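Local coordinates for putative thiosugar synthase (Amycolatopsis orientalis, PDB 4N6E) that probably makes a thiosugar, likely taking its sulfur from the thiocarboxylated tail of the carrier protein CysO, with which it forms a complex, at the interface of chains A and B. Coordinates in Å, arbitrary orientation; residue numbers count along the deposited sequence, not the author numbering. Chains: chain A, Putative thiosugar synthase; chain B, ThiS/MoaD family protein.

Contact 1: the interface of chains A and B. Residues chain A 66-67, 70, 80, 104; chain B 54-55, 86.
With CG anti to its carbonyl carbon and beside the backbone N (chi1 -65°), B:Phe55 sends its phenyl ring into a hydrophobic pocket of the enzyme, where A:Leu104, set the same way (chi1 -55°), brings CD2 to the ring's edge. Chain A belongs to the ThiG family of (beta/alpha)8 barrels, and chain B is a ThiS/MoaD-type sulfur carrier with a ubiquitin-like fold. The pocket is lined from helix 66-72 by A:Leu66, A:Met67 and A:Ala70, from strand 79-83 by A:Trp80, and from the end of helix 90-104 by A:Leu104. A:Leu66 lays its CB over one face of the B:Phe55 ring, 4.0 Å from the centroid, as a CH-pi contact. On the opposite face sits CG of B:Arg54, from the carrier itself, so the ring is sandwiched between the two chains. The rim is gripped as well. CD2 of A:Leu104 meets CD1 of B:Phe55 in the ring plane at 3.8 Å. The far end of the ring meets the six-membered part of the A:Trp80 indole, whose CH2 is 3.8 Å from CZ of B:Phe55; the two side chains cross at about a right angle. CB of A:Ala70 touches CE2 of B:Phe55 at 4.0 Å. An alanine in place of B:Phe55 would probably leave A:Leu66, A:Trp80 and A:Leu104 without their common partner and open a gap in this apolar patch. Beside the ring, the backbone N of A:Leu66 donates a nearly straight hydrogen bond (176° at H) to the carbonyl O of B:Ala86, 3.2 Å away. CD2 of A:Leu66 also packs on CB of B:Ala86 at 3.9 Å, close to the carrier's C-terminal tail.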
loop_
_atom_site.group_PDB
_atom_site.type_symbol
_atom_site.label_atom_id
_atom_site.label_comp_id
_atom_site.label_asym_id
_atom_site.label_seq_id
_atom_site.Cartn_x
_atom_site.Cartn_y
_atom_site.Cartn_z
ATOM N N LEU A 66 -24.650 18.915 11.725
ATOM C CA LEU A 66 -23.744 18.906 12.875
ATOM C C LEU A 66 -24.456 18.674 14.200
ATOM O O LEU A 66 -23.874 18.101 15.119
ATOM C CB LEU A 66 -22.918 20.192 12.961
ATOM C CG LEU A 66 -21.531 20.032 12.357
ATOM C CD1 LEU A 66 -21.644 19.676 10.887
ATOM C CD2 LEU A 66 -20.723 21.294 12.533
ATOM N N MET A 67 -25.697 19.140 14.310
ATOM C CA MET A 67 -26.536 18.824 15.471
ATOM C C MET A 67 -26.536 17.333 15.754
ATOM O O MET A 67 -26.254 16.910 16.871
ATOM C CB MET A 67 -27.975 19.232 15.210
ATOM C CG MET A 67 -28.227 20.713 15.299
ATOM S SD MET A 67 -30.002 20.986 15.297
ATOM C CE MET A 67 -30.396 20.656 13.589
ATOM N N ALA A 70 -22.811 15.852 16.363
ATOM C CA ALA A 70 -22.238 16.221 17.659
ATOM C C ALA A 70 -22.674 15.304 18.793
ATOM O O ALA A 70 -21.910 15.071 19.714
ATOM C CB ALA A 70 -22.596 17.660 18.001
ATOM N N TRP A 80 -11.231 21.019 13.295
ATOM C CA TRP A 80 -12.359 21.372 12.433
ATOM C C TRP A 80 -11.870 22.224 11.290
ATOM O O TRP A 80 -11.215 23.235 11.515
ATOM C CB TRP A 80 -13.408 22.181 13.208
ATOM C CG TRP A 80 -14.197 21.404 14.213
ATOM C CD1 TRP A 80 -13.754 20.382 14.996
ATOM C CD2 TRP A 80 -15.556 21.623 14.570
ATOM N NE1 TRP A 80 -14.768 19.931 15.800
ATOM C CE2 TRP A 80 -15.884 20.684 15.562
ATOM C CE3 TRP A 80 -16.532 22.528 14.149
ATOM C CZ2 TRP A 80 -17.143 20.626 16.141
ATOM C CZ3 TRP A 80 -17.777 22.468 14.718
ATOM C CH2 TRP A 80 -18.078 21.523 15.704
ATOM N N LEU A 104 -18.937 29.412 13.221
ATOM C CA LEU A 104 -18.254 28.332 13.957
ATOM C C LEU A 104 -16.852 28.694 14.396
ATOM O O LEU A 104 -16.214 27.907 15.088
ATOM C CB LEU A 104 -18.180 27.047 13.112
ATOM C CG LEU A 104 -19.501 26.499 12.566
ATOM C CD1 LEU A 104 -19.292 25.249 11.721
ATOM C CD2 LEU A 104 -20.445 26.214 13.712
ATOM N N ARG B 54 -26.468 26.682 18.166
ATOM C CA ARG B 54 -25.106 27.016 17.713
ATOM C C ARG B 54 -24.785 26.528 16.275
ATOM O O ARG B 54 -23.982 27.141 15.582
ATOM C CB ARG B 54 -24.074 26.466 18.705
ATOM C CG ARG B 54 -24.056 24.939 18.808
ATOM C CD ARG B 54 -22.933 24.401 19.701
ATOM N NE ARG B 54 -21.613 24.957 19.369
ATOM C CZ ARG B 54 -20.450 24.484 19.818
ATOM N NH1 ARG B 54 -20.403 23.413 20.609
ATOM N NH2 ARG B 54 -19.320 25.081 19.454
ATOM N N PHE B 55 -25.423 25.438 15.839
ATOM C CA PHE B 55 -25.199 24.848 14.522
ATOM C C PHE B 55 -26.291 25.171 13.523
ATOM O O PHE B 55 -26.473 24.445 12.532
ATOM C CB PHE B 55 -25.056 23.332 14.653
ATOM C CG PHE B 55 -23.847 22.916 15.437
ATOM C CD1 PHE B 55 -22.646 23.592 15.279
ATOM C CD2 PHE B 55 -23.906 21.866 16.333
ATOM C CE1 PHE B 55 -21.526 23.231 16.004
ATOM C CE2 PHE B 55 -22.788 21.500 17.066
ATOM C CZ PHE B 55 -21.591 22.181 16.900
ATOM N N ALA B 86 -25.368 24.161 9.708
ATOM C CA ALA B 86 -24.023 23.632 9.582
ATOM C C ALA B 86 -24.130 22.173 9.191
ATOM O O ALA B 86 -24.884 21.434 9.802
ATOM C CB ALA B 86 -23.293 23.757 10.910
#

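Contact 2: the interface of chains A and B. Residues chain A 59, 62-63; chain B 9-10.
A:Asn59 and B:Thr9 run past each other in opposite directions, the amide of one lying alongside the backbone N and hydroxyl of the other. The amide oxygen OD1 of A:Asn59 takes a hydrogen bond from the backbone N of B:Thr9, 3.0 Å away and moderately bent, at 155° at H. That N-H comes from well above the amide plane, 52° out of it, and therefore does not point at a lone pair. OD1 of A:Asn59 also receives a weak bond from the hydroxyl OG1 of B:Thr9 at 3.4 Å, so one oxygen is approached by two donors of a single residue. In B:Thr9 the first torsion (chi1 -55°) keeps OG1 beside the backbone N, which lets both donors face the same amide, while the methyl CG2 is directed elsewhere. CG2 of B:Thr9 turns toward the enzyme's A:Ser62 and lies 3.5 Å from the hydroxyl OG of A:Ser62, an apolar group against a polar one. B:Ile10, next in the short 3-10 helix 9-11, approaches the backbone of A:Ser62: CG1 of B:Ile10 packs on CA of A:Ser62 at 3.9 Å and also comes near the carbonyl carbon. The enzyme side is thus a loop with small side chains, where the backbone and side chain of A:Ser62 meet the isoleucine and threonine branches, and A:Asn59 supplies the polar anchor. In this ThiG-family enzyme the patch gives the ubiquitin-like carrier a second foothold, which probably helps to fix its orientation while it is docked.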
loop_
_atom_site.group_PDB
_atom_site.type_symbol
_atom_site.label_atom_id
_atom_site.label_comp_id
_atom_site.label_asym_id
_atom_site.label_seq_id
_atom_site.Cartn_x
_atom_site.Cartn_y
_atom_site.Cartn_z
ATOM N N ASN A 59 -28.779 23.985 -1.497
ATOM C CA ASN A 59 -29.286 22.618 -1.269
ATOM C C ASN A 59 -28.823 21.601 -2.344
ATOM O O ASN A 59 -29.644 20.904 -2.952
ATOM C CB ASN A 59 -30.829 22.610 -1.163
ATOM C CG ASN A 59 -31.361 23.548 -0.087
ATOM O OD1 ASN A 59 -31.426 23.202 1.101
ATOM N ND2 ASN A 59 -31.760 24.741 -0.502
ATOM N N SER A 62 -28.039 16.582 0.831
ATOM C CA SER A 62 -28.731 16.496 2.116
ATOM C C SER A 62 -27.777 15.948 3.172
ATOM O O SER A 62 -28.147 15.083 3.964
ATOM C CB SER A 62 -29.975 15.596 1.993
ATOM O OG SER A 62 -30.724 15.923 0.824
ATOM N N SER A 63 -26.556 16.476 3.185
ATOM C CA SER A 63 -25.506 15.975 4.063
ATOM C C SER A 63 -25.862 16.211 5.523
ATOM O O SER A 63 -26.569 17.150 5.850
ATOM C CB SER A 63 -24.149 16.607 3.714
ATOM O OG SER A 63 -24.009 17.914 4.250
ATOM N N THR B 9 -33.531 21.496 2.378
ATOM C CA THR B 9 -33.950 20.128 2.060
ATOM C C THR B 9 -34.067 19.222 3.277
ATOM O O THR B 9 -35.077 18.533 3.465
ATOM C CB THR B 9 -32.978 19.496 1.043
ATOM O OG1 THR B 9 -32.890 20.340 -0.114
ATOM C CG2 THR B 9 -33.451 18.104 0.606
ATOM N N ILE B 10 -33.045 19.267 4.121
ATOM C CA ILE B 10 -32.890 18.317 5.218
ATOM C C ILE B 10 -33.990 18.479 6.281
ATOM O O ILE B 10 -34.267 17.541 7.027
ATOM C CB ILE B 10 -31.482 18.416 5.870
ATOM C CG1 ILE B 10 -30.377 18.696 4.816
ATOM C CG2 ILE B 10 -31.158 17.125 6.630
ATOM C CD1 ILE B 10 -30.022 20.156 4.558
#

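Contact 1 and contact 2 belong to the same enzyme-carrier interface, their centres about 15 Å apart, and they have no residue in common. On the enzyme, the loop of contact 2 leads within a few residues into helix 66-72, which carries part of contact 1. On the carrier, by contrast, the contributions are far apart in sequence: 3-10 helix 9-11 for contact 2, and the residues flanking strands 56-60 and 80-85 for contact 1. Together they probably help the carrier's C-terminal tail to enter the barrel. With two copies of each protein in the deposited assembly, each enzyme-carrier pair carries the same two contacts.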